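Local coordinates for amino acid ABC transporter, binding protein (Thermus thermophilus, PDB 3VV5) that captures amino acids such as the lysine analogue (S)-2-aminoethyl-L-cysteine outside the cell membrane, probably delivering them to an ABC transporter for uptake, at residues A[59-64]-A[251-256]; A[27-32]-A[226-231]; A[134-139]-A[208-213]. All coordinates share one frame; numbering follows the deposited sequence.

Contact 1: residues A[59-64]-A[251-256]; sequences TGFEVD and KWFGED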
loop_
_atom_site.group_PDB
_atom_site.type_symbol
_atom_site.label_atom_id
_atom_site.label_comp_id
_atom_site.label_asym_id
_atom_site.label_seq_id
_atom_site.Cartn_x
_atom_site.Cartn_y
_atom_site.Cartn_z
ATOM N N THR A 59 4.701 -7.838 9.334
ATOM C CA THR A 59 5.937 -7.088 9.124
ATOM C C THR A 59 5.890 -6.369 7.763
ATOM O O THR A 59 4.828 -6.296 7.086
ATOM C CB THR A 59 7.191 -8.014 9.307
ATOM O OG1 THR A 59 8.405 -7.252 9.257
ATOM C CG2 THR A 59 7.199 -9.152 8.272
ATOM N N GLY A 60 7.018 -5.791 7.386
ATOM C CA GLY A 60 7.109 -5.040 6.145
ATOM C C GLY A 60 7.517 -3.600 6.408
ATOM O O GLY A 60 7.516 -3.141 7.551
ATOM N N PHE A 61 7.873 -2.893 5.339
ATOM C CA PHE A 61 8.233 -1.466 5.421
ATOM C C PHE A 61 7.243 -0.622 6.229
ATOM O O PHE A 61 7.644 0.188 7.087
ATOM C CB PHE A 61 8.381 -0.915 4.001
ATOM C CG PHE A 61 8.666 0.540 3.942
ATOM C CD1 PHE A 61 9.906 1.037 4.368
ATOM C CD2 PHE A 61 7.704 1.425 3.469
ATOM C CE1 PHE A 61 10.186 2.404 4.319
ATOM C CE2 PHE A 61 7.960 2.801 3.430
ATOM C CZ PHE A 61 9.206 3.297 3.850
ATOM N N GLU A 62 5.951 -0.813 5.973
ATOM C CA GLU A 62 4.924 0.002 6.640
ATOM C C GLU A 62 4.725 -0.334 8.103
ATOM O O GLU A 62 4.386 0.535 8.897
ATOM C CB GLU A 62 3.595 -0.053 5.878
ATOM C CG GLU A 62 3.686 0.730 4.608
ATOM C CD GLU A 62 2.409 0.739 3.780
ATOM O OE1 GLU A 62 1.939 -0.337 3.363
ATOM O OE2 GLU A 62 1.916 1.844 3.492
ATOM N N VAL A 63 4.952 -1.593 8.449
ATOM C CA VAL A 63 4.867 -2.041 9.837
ATOM C C VAL A 63 6.046 -1.494 10.656
ATOM O O VAL A 63 5.843 -0.955 11.764
ATOM C CB VAL A 63 4.745 -3.573 9.911
ATOM C CG1 VAL A 63 4.762 -4.080 11.362
ATOM C CG2 VAL A 63 3.435 -4.061 9.177
ATOM N N ASP A 64 7.259 -1.567 10.101
ATOM C CA ASP A 64 8.433 -0.941 10.758
ATOM C C ASP A 64 8.245 0.565 10.939
ATOM O O ASP A 64 8.558 1.121 11.996
ATOM C CB ASP A 64 9.712 -1.220 9.976
ATOM C CG ASP A 64 10.231 -2.638 10.189
ATOM O OD1 ASP A 64 9.735 -3.324 11.109
ATOM O OD2 ASP A 64 11.146 -3.056 9.452
ATOM N N LYS A 251 16.657 -0.916 4.729
ATOM C CA LYS A 251 16.377 -2.294 5.162
ATOM C C LYS A 251 15.498 -3.030 4.129
ATOM O O LYS A 251 15.796 -4.139 3.692
ATOM C CB LYS A 251 15.675 -2.271 6.530
ATOM C CG LYS A 251 15.300 -3.657 7.126
ATOM C CD LYS A 251 14.461 -3.509 8.403
ATOM C CE LYS A 251 14.065 -4.860 9.004
ATOM N NZ LYS A 251 13.285 -4.671 10.287
ATOM N N TRP A 252 14.408 -2.386 3.742
ATOM C CA TRP A 252 13.428 -3.026 2.875
ATOM C C TRP A 252 13.723 -2.948 1.381
ATOM O O TRP A 252 13.410 -3.893 0.643
ATOM C CB TRP A 252 12.014 -2.519 3.207
ATOM C CG TRP A 252 11.599 -3.064 4.530
ATOM C CD1 TRP A 252 11.661 -2.421 5.740
ATOM C CD2 TRP A 252 11.180 -4.402 4.802
ATOM N NE1 TRP A 252 11.248 -3.272 6.746
ATOM C CE2 TRP A 252 10.943 -4.490 6.196
ATOM C CE3 TRP A 252 10.948 -5.537 3.996
ATOM C CZ2 TRP A 252 10.504 -5.671 6.810
ATOM C CZ3 TRP A 252 10.517 -6.712 4.607
ATOM C CH2 TRP A 252 10.289 -6.767 6.001
ATOM N N PHE A 253 14.319 -1.844 0.933
ATOM C CA PHE A 253 14.479 -1.571 -0.515
ATOM C C PHE A 253 15.913 -1.362 -1.025
ATOM O O PHE A 253 16.160 -1.418 -2.234
ATOM C CB PHE A 253 13.625 -0.351 -0.885
ATOM C CG PHE A 253 12.190 -0.483 -0.493
ATOM C CD1 PHE A 253 11.356 -1.390 -1.148
ATOM C CD2 PHE A 253 11.661 0.302 0.539
ATOM C CE1 PHE A 253 10.006 -1.513 -0.781
ATOM C CE2 PHE A 253 10.321 0.193 0.904
ATOM C CZ PHE A 253 9.494 -0.727 0.247
ATOM N N GLY A 254 16.847 -1.112 -0.114
ATOM C CA GLY A 254 18.242 -0.810 -0.467
ATOM C C GLY A 254 18.379 0.560 -1.117
ATOM O O GLY A 254 19.392 0.866 -1.753
ATOM N N GLU A 255 17.336 1.377 -0.964
ATOM C CA GLU A 255 17.289 2.724 -1.506
ATOM C C GLU A 255 16.268 3.534 -0.697
ATOM O O GLU A 255 15.498 2.963 0.081
ATOM C CB GLU A 255 16.911 2.693 -2.998
ATOM C CG GLU A 255 15.495 2.153 -3.297
ATOM C CD GLU A 255 15.203 2.015 -4.783
ATOM O OE1 GLU A 255 15.524 0.958 -5.365
ATOM O OE2 GLU A 255 14.640 2.960 -5.366
ATOM N N ASP A 256 16.276 4.855 -0.874
ATOM C CA ASP A 256 15.355 5.722 -0.158
ATOM C C ASP A 256 14.155 5.956 -1.053
ATOM O O ASP A 256 14.275 6.503 -2.156
ATOM C CB ASP A 256 16.029 7.042 0.244
ATOM C CG ASP A 256 15.263 7.781 1.330
ATOM O OD1 ASP A 256 15.840 8.021 2.426
ATOM O OD2 ASP A 256 14.082 8.111 1.094
#
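The indole of Trp252 carries Gly60 and the backbone of Phe61 on one face: Gly60 CA stands over the six-membered ring, 3.7 Å from its centroid, while Phe61 CB lies above the five-membered ring, both as CH-pi contacts. The opposite face is flanked by Lys251 CG, and at the indole edge sit Thr59 OG1 and the carboxylate of Asp64. Phe61 in turn offers a face to the edge of Phe253, whose CE2 comes within 3.5 Å of Phe61 CG in a T-shaped pair with planes at 63°. Phe253 also meets Phe49 and Phe191. Gly60, the N-cap residue of helix 61-72, suits its place because its bare CA can lie directly on the indole and its backbone angles would crowd a side chain. Glu62, on the same first turn, bonds Asn50 and Ser102 of the l-thialysine pocket.

Asp64 OD2 takes two donors from opposite faces of the carboxylate plane. Trp252 NE1 donates in its own ring plane at 2.7 Å, nearly straight at 166°, and Lys251 NZ, ending an extended chain, forms a salt bridge of 2.8 Å. With an indole N-H and an ammonium group on a single oxygen, Asp64 is probably held as the carboxylate, joining helix 61-72 to the end of helix 244-253.

Contact 2: residues A[27-32]-A[226-231]; sequences RSFEEI and KSLLDA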
loop_
_atom_site.group_PDB
_atom_site.type_symbol
_atom_site.label_atom_id
_atom_site.label_comp_id
_atom_site.label_asym_id
_atom_site.label_seq_id
_atom_site.Cartn_x
_atom_site.Cartn_y
_atom_site.Cartn_z
ATOM N N ARG A 27 -10.687 8.842 18.027
ATOM C CA ARG A 27 -10.002 9.346 19.210
ATOM C C ARG A 27 -8.962 10.400 18.840
ATOM O O ARG A 27 -8.188 10.220 17.911
ATOM C CB ARG A 27 -9.322 8.212 19.986
ATOM C CG ARG A 27 -10.185 6.984 20.312
ATOM C CD ARG A 27 -9.484 6.086 21.353
ATOM N NE ARG A 27 -8.333 5.388 20.785
ATOM C CZ ARG A 27 -7.310 4.900 21.488
ATOM N NH1 ARG A 27 -6.318 4.278 20.862
ATOM N NH2 ARG A 27 -7.266 5.030 22.810
ATOM N N SER A 28 -8.942 11.500 19.587
ATOM C CA SER A 28 -7.916 12.522 19.409
ATOM C C SER A 28 -6.586 12.008 19.952
ATOM O O SER A 28 -6.551 11.034 20.716
ATOM C CB SER A 28 -8.305 13.777 20.178
ATOM O OG SER A 28 -8.018 13.555 21.547
ATOM N N PHE A 29 -5.498 12.691 19.595
ATOM C CA PHE A 29 -4.163 12.272 20.007
ATOM C C PHE A 29 -3.999 12.234 21.526
ATOM O O PHE A 29 -3.389 11.309 22.076
ATOM C CB PHE A 29 -3.079 13.175 19.400
ATOM C CG PHE A 29 -1.696 12.826 19.870
ATOM C CD1 PHE A 29 -1.119 11.613 19.515
ATOM C CD2 PHE A 29 -0.989 13.690 20.706
ATOM C CE1 PHE A 29 0.156 11.248 19.979
ATOM C CE2 PHE A 29 0.280 13.362 21.168
ATOM C CZ PHE A 29 0.858 12.127 20.809
ATOM N N GLU A 30 -4.509 13.275 22.183
ATOM C CA GLU A 30 -4.505 13.375 23.640
ATOM C C GLU A 30 -5.208 12.151 24.302
ATOM O O GLU A 30 -4.689 11.546 25.258
ATOM C CB GLU A 30 -5.087 14.742 24.085
ATOM C CG GLU A 30 -6.247 15.355 23.194
ATOM C CD GLU A 30 -5.812 16.540 22.282
ATOM O OE1 GLU A 30 -5.159 17.486 22.771
ATOM O OE2 GLU A 30 -6.147 16.549 21.081
ATOM N N GLU A 31 -6.344 11.761 23.747
ATOM C CA GLU A 31 -7.068 10.558 24.180
ATOM C C GLU A 31 -6.295 9.253 23.957
ATOM O O GLU A 31 -6.254 8.405 24.838
ATOM C CB GLU A 31 -8.422 10.483 23.500
ATOM C CG GLU A 31 -9.418 11.487 24.061
ATOM C CD GLU A 31 -10.272 12.130 22.990
ATOM O OE1 GLU A 31 -10.787 11.395 22.113
ATOM O OE2 GLU A 31 -10.420 13.378 23.031
ATOM N N ILE A 32 -5.687 9.106 22.782
ATOM C CA ILE A 32 -4.832 7.954 22.486
ATOM C C ILE A 32 -3.659 7.931 23.467
ATOM O O ILE A 32 -3.386 6.915 24.077
ATOM C CB ILE A 32 -4.378 7.970 21.000
ATOM C CG1 ILE A 32 -5.595 7.737 20.089
ATOM C CG2 ILE A 32 -3.305 6.913 20.743
ATOM C CD1 ILE A 32 -5.532 8.361 18.696
ATOM N N LYS A 226 -8.070 15.990 13.069
ATOM C CA LYS A 226 -6.903 16.861 12.855
ATOM C C LYS A 226 -5.883 16.729 13.991
ATOM O O LYS A 226 -4.694 16.934 13.784
ATOM C CB LYS A 226 -7.343 18.324 12.643
ATOM C CG LYS A 226 -8.113 18.581 11.323
ATOM C CD LYS A 226 -7.183 18.403 10.090
ATOM C CE LYS A 226 -7.797 18.843 8.740
ATOM N NZ LYS A 226 -9.134 18.228 8.438
ATOM N N SER A 227 -6.355 16.377 15.188
ATOM C CA SER A 227 -5.487 16.119 16.336
ATOM C C SER A 227 -4.481 14.994 16.039
ATOM O O SER A 227 -3.254 15.199 16.117
ATOM C CB SER A 227 -6.340 15.757 17.565
ATOM O OG SER A 227 -5.494 15.499 18.661
ATOM N N LEU A 228 -4.995 13.821 15.668
ATOM C CA LEU A 228 -4.112 12.707 15.308
ATOM C C LEU A 228 -3.309 12.998 14.051
ATOM O O LEU A 228 -2.116 12.684 14.001
ATOM C CB LEU A 228 -4.874 11.374 15.181
ATOM C CG LEU A 228 -4.049 10.095 14.942
ATOM C CD1 LEU A 228 -2.870 9.958 15.906
ATOM C CD2 LEU A 228 -4.915 8.852 15.053
ATOM N N LEU A 229 -3.955 13.598 13.040
ATOM C CA LEU A 229 -3.269 14.001 11.805
ATOM C C LEU A 229 -1.970 14.804 12.072
ATOM O O LEU A 229 -0.890 14.475 11.521
ATOM C CB LEU A 229 -4.215 14.793 10.872
ATOM C CG LEU A 229 -3.713 15.100 9.447
ATOM C CD1 LEU A 229 -3.521 13.812 8.621
ATOM C CD2 LEU A 229 -4.651 16.035 8.736
ATOM N N ASP A 230 -2.078 15.839 12.909
ATOM C CA ASP A 230 -0.898 16.631 13.274
ATOM C C ASP A 230 0.180 15.747 13.917
ATOM O O ASP A 230 1.352 15.815 13.526
ATOM C CB ASP A 230 -1.256 17.820 14.188
ATOM C CG ASP A 230 -0.043 18.727 14.495
ATOM O OD1 ASP A 230 0.838 18.912 13.616
ATOM O OD2 ASP A 230 0.034 19.255 15.636
ATOM N N ALA A 231 -0.205 14.910 14.882
ATOM C CA ALA A 231 0.777 14.038 15.561
ATOM C C ALA A 231 1.467 13.066 14.609
ATOM O O ALA A 231 2.679 12.865 14.697
ATOM C CB ALA A 231 0.138 13.273 16.721
#
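Phe29 lays one face of its ring on the methyl of Ala231, a CH-pi contact in which Ala231 CB stands 3.8 Å from the ring centroid and 22° off its normal. The single methyl of alanine suits this place, because the ring can come down directly on CB, close against helix 226-242. The first turn of helix 29-35 is closed by a capping box: Ser28, the N-cap, accepts from Glu31 N through OG at 3.3 Å, and Glu31 OE1 in turn accepts from Ser28 N, which approaches from well above the carboxylate plane.

Phe29 N, one of the amides at the start of this helix, is met from the other helix instead, by Ser227 OG at 3.0 Å. With its OG turned anti to the backbone N (chi1 179°), Ser227 reaches across between the helices, where a short hydroxyl can accept from an amide and still donate. Deeper in, Ile32 CD1 touches Leu228 CD2 at 3.7 Å, the two branched side chains crossing at about a right angle, and both rest on Ile38 of strand 37-42. Arg27 turns a guanidinium face to Ile32 CG1 while its charge is paired with Asp97. The chain of Glu30, bent at chi2, curls back so that OE2 receives the hydrogen bond from Ser227 OG at 2.7 Å, the hydroxyl lying 37° out of the carboxylate plane.

Contact 3: residues A[134-139]-A[208-213]; sequences RTAKDL and VGELVF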
loop_
_atom_site.group_PDB
_atom_site.type_symbol
_atom_site.label_atom_id
_atom_site.label_comp_id
_atom_site.label_asym_id
_atom_site.label_seq_id
_atom_site.Cartn_x
_atom_site.Cartn_y
_atom_site.Cartn_z
ATOM N N ARG A 134 3.394 -5.005 -22.884
ATOM C CA ARG A 134 4.302 -4.079 -22.225
ATOM C C ARG A 134 3.718 -2.705 -21.931
ATOM O O ARG A 134 4.150 -2.060 -20.981
ATOM C CB ARG A 134 5.587 -3.898 -23.032
ATOM C CG ARG A 134 6.444 -5.157 -23.109
ATOM C CD ARG A 134 7.388 -5.056 -24.310
ATOM N NE ARG A 134 8.476 -4.114 -24.060
ATOM C CZ ARG A 134 9.277 -3.623 -25.000
ATOM N NH1 ARG A 134 9.117 -3.957 -26.274
ATOM N NH2 ARG A 134 10.244 -2.786 -24.660
ATOM N N THR A 135 2.769 -2.254 -22.744
ATOM C CA THR A 135 2.235 -0.902 -22.618
ATOM C C THR A 135 0.717 -0.908 -22.481
ATOM O O THR A 135 0.072 -1.925 -22.734
ATOM C CB THR A 135 2.561 -0.069 -23.860
ATOM O OG1 THR A 135 2.000 -0.729 -25.002
ATOM C CG2 THR A 135 4.066 0.088 -24.032
ATOM N N ALA A 136 0.143 0.237 -22.127
ATOM C CA ALA A 136 -1.312 0.370 -22.051
ATOM C C ALA A 136 -1.962 0.034 -23.394
ATOM O O ALA A 136 -3.014 -0.603 -23.431
ATOM C CB ALA A 136 -1.704 1.776 -21.605
ATOM N N LYS A 137 -1.335 0.473 -24.488
ATOM C CA LYS A 137 -1.837 0.201 -25.847
ATOM C C LYS A 137 -1.907 -1.315 -26.084
ATOM O O LYS A 137 -2.858 -1.815 -26.698
ATOM C CB LYS A 137 -0.931 0.884 -26.899
ATOM C CG LYS A 137 -1.454 0.845 -28.342
ATOM C CD LYS A 137 -0.300 1.030 -29.349
ATOM C CE LYS A 137 -0.768 0.955 -30.806
ATOM N NZ LYS A 137 -1.432 -0.342 -31.172
ATOM N N ASP A 138 -0.909 -2.033 -25.572
ATOM C CA ASP A 138 -0.804 -3.496 -25.730
ATOM C C ASP A 138 -1.961 -4.266 -25.075
ATOM O O ASP A 138 -2.154 -5.461 -25.346
ATOM C CB ASP A 138 0.497 -4.014 -25.091
ATOM C CG ASP A 138 1.727 -3.808 -25.944
ATOM O OD1 ASP A 138 1.617 -3.359 -27.110
ATOM O OD2 ASP A 138 2.833 -4.112 -25.425
ATOM N N LEU A 139 -2.693 -3.599 -24.183
ATOM C CA LEU A 139 -3.744 -4.252 -23.389
ATOM C C LEU A 139 -5.088 -4.383 -24.108
ATOM O O LEU A 139 -6.008 -5.037 -23.613
ATOM C CB LEU A 139 -3.918 -3.565 -22.029
ATOM C CG LEU A 139 -2.719 -3.618 -21.064
ATOM C CD1 LEU A 139 -3.031 -2.937 -19.749
ATOM C CD2 LEU A 139 -2.240 -5.014 -20.814
ATOM N N VAL A 208 8.557 -6.728 -16.354
ATOM C CA VAL A 208 7.855 -5.520 -15.905
ATOM C C VAL A 208 7.784 -4.565 -17.092
ATOM O O VAL A 208 8.804 -4.269 -17.727
ATOM C CB VAL A 208 8.559 -4.884 -14.676
ATOM C CG1 VAL A 208 7.814 -3.641 -14.181
ATOM C CG2 VAL A 208 8.694 -5.923 -13.547
ATOM N N GLY A 209 6.574 -4.109 -17.402
ATOM C CA GLY A 209 6.339 -3.239 -18.550
ATOM C C GLY A 209 6.297 -1.785 -18.130
ATOM O O GLY A 209 7.021 -1.373 -17.223
ATOM N N GLU A 210 5.431 -1.015 -18.773
ATOM C CA GLU A 210 5.420 0.431 -18.586
ATOM C C GLU A 210 4.901 0.819 -17.196
ATOM O O GLU A 210 4.063 0.135 -16.603
ATOM C CB GLU A 210 4.645 1.133 -19.723
ATOM C CG GLU A 210 3.224 1.561 -19.388
ATOM C CD GLU A 210 2.561 2.473 -20.436
ATOM O OE1 GLU A 210 1.805 1.962 -21.272
ATOM O OE2 GLU A 210 2.760 3.707 -20.415
ATOM N N LEU A 211 5.437 1.911 -16.674
ATOM C CA LEU A 211 4.882 2.542 -15.501
ATOM C C LEU A 211 3.669 3.355 -15.945
ATOM O O LEU A 211 3.800 4.393 -16.615
ATOM C CB LEU A 211 5.954 3.392 -14.828
ATOM C CG LEU A 211 5.739 4.161 -13.522
ATOM C CD1 LEU A 211 5.648 3.259 -12.337
ATOM C CD2 LEU A 211 6.920 5.093 -13.356
ATOM N N VAL A 212 2.493 2.866 -15.564
ATOM C CA VAL A 212 1.194 3.377 -16.021
ATOM C C VAL A 212 0.762 4.685 -15.326
ATOM O O VAL A 212 0.072 5.521 -15.940
ATOM C CB VAL A 212 0.111 2.278 -15.893
ATOM C CG1 VAL A 212 -1.306 2.853 -15.965
ATOM C CG2 VAL A 212 0.301 1.227 -16.995
ATOM N N PHE A 213 1.156 4.842 -14.059
ATOM C CA PHE A 213 0.914 6.068 -13.295
ATOM C C PHE A 213 1.822 6.109 -12.068
ATOM O O PHE A 213 2.311 5.069 -11.592
ATOM C CB PHE A 213 -0.551 6.219 -12.850
ATOM C CG PHE A 213 -1.006 5.176 -11.874
ATOM C CD1 PHE A 213 -1.509 3.962 -12.333
ATOM C CD2 PHE A 213 -0.919 5.396 -10.501
ATOM C CE1 PHE A 213 -1.931 2.985 -11.446
ATOM C CE2 PHE A 213 -1.329 4.415 -9.598
ATOM C CZ PHE A 213 -1.838 3.210 -10.070
HETATM O O HOH W 1 0.479 2.603 -24.371
#
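Glu210 crosses from its strand to the 134-139 loop, beginning with CB, which lies 3.5 Å from Arg134 O. That same carbonyl accepts a hydrogen bond from Glu210 N at 2.8 Å, nearly in line with the C=O bond. CG passes on toward Thr135 CA, the chain being extended beyond this point (chi2 170°), and CD stands 3.7 Å from Ala136 N. At the tip, OE1 accepts from Ala136 N at 2.5 Å, with an N-H...O angle of 163° and nearly along its C-O axis; the distance is shorter than usual, so its exact length is doubtful. Thr135 CB and Ala136 CB pack beside the same oxygen. A glutamate suits this position because it is long enough to travel from the strand to an amide two residues beyond the carbonyl held by its own backbone.

In this family 3 solute-binding protein, the contact fastens the connection between strands 120-129 and 143-147 to strand 206-222, which pairs antiparallel with 120-129 in the same mixed sheet through backbone bonds such as those of Glu210 with Ile126. The loop is itself tightly wound. Thr135 forms an ST motif, its OG1 accepting from Asp138 N, and Asp138 OD2 replies by accepting from both Arg134 N and Thr135 N, the first through its anti lone pair and the second from above the carboxylate plane. An aspartate fits here because its short side chain can fold back over the turn that leads into the 3-10 segment 137-139.

Gly209 brings its CA to 3.5 Å from Arg134 O, a CA-H...O contact; a CB here would point toward the loop and collide with that oxygen, which glycine avoids. A water accepts from Lys137 N at 2.8 Å and donates a weak hydrogen bond to Glu210 OE1.

How the contacts relate
From the N terminus, the chain first passes 27-32, whose partner 226-231 lies 194 residues on; contact 2 thus brings the start of the modelled chain against the beginning of helix 226-242. Next comes 59-64, which meets 251-256, so that contact 1 joins the start of helix 61-72 to the end of helix 244-253; contacts 1 and 2 therefore cross. Contact 3 is the short one, closing after 69 residues and tying the connection between strands 120-129 and 143-147 to strand 206-222; both larger loops enclose it. The centres of contacts 2 and 3 are about 41 Å apart. Those of contacts 1 and 3 are about 26 Å apart.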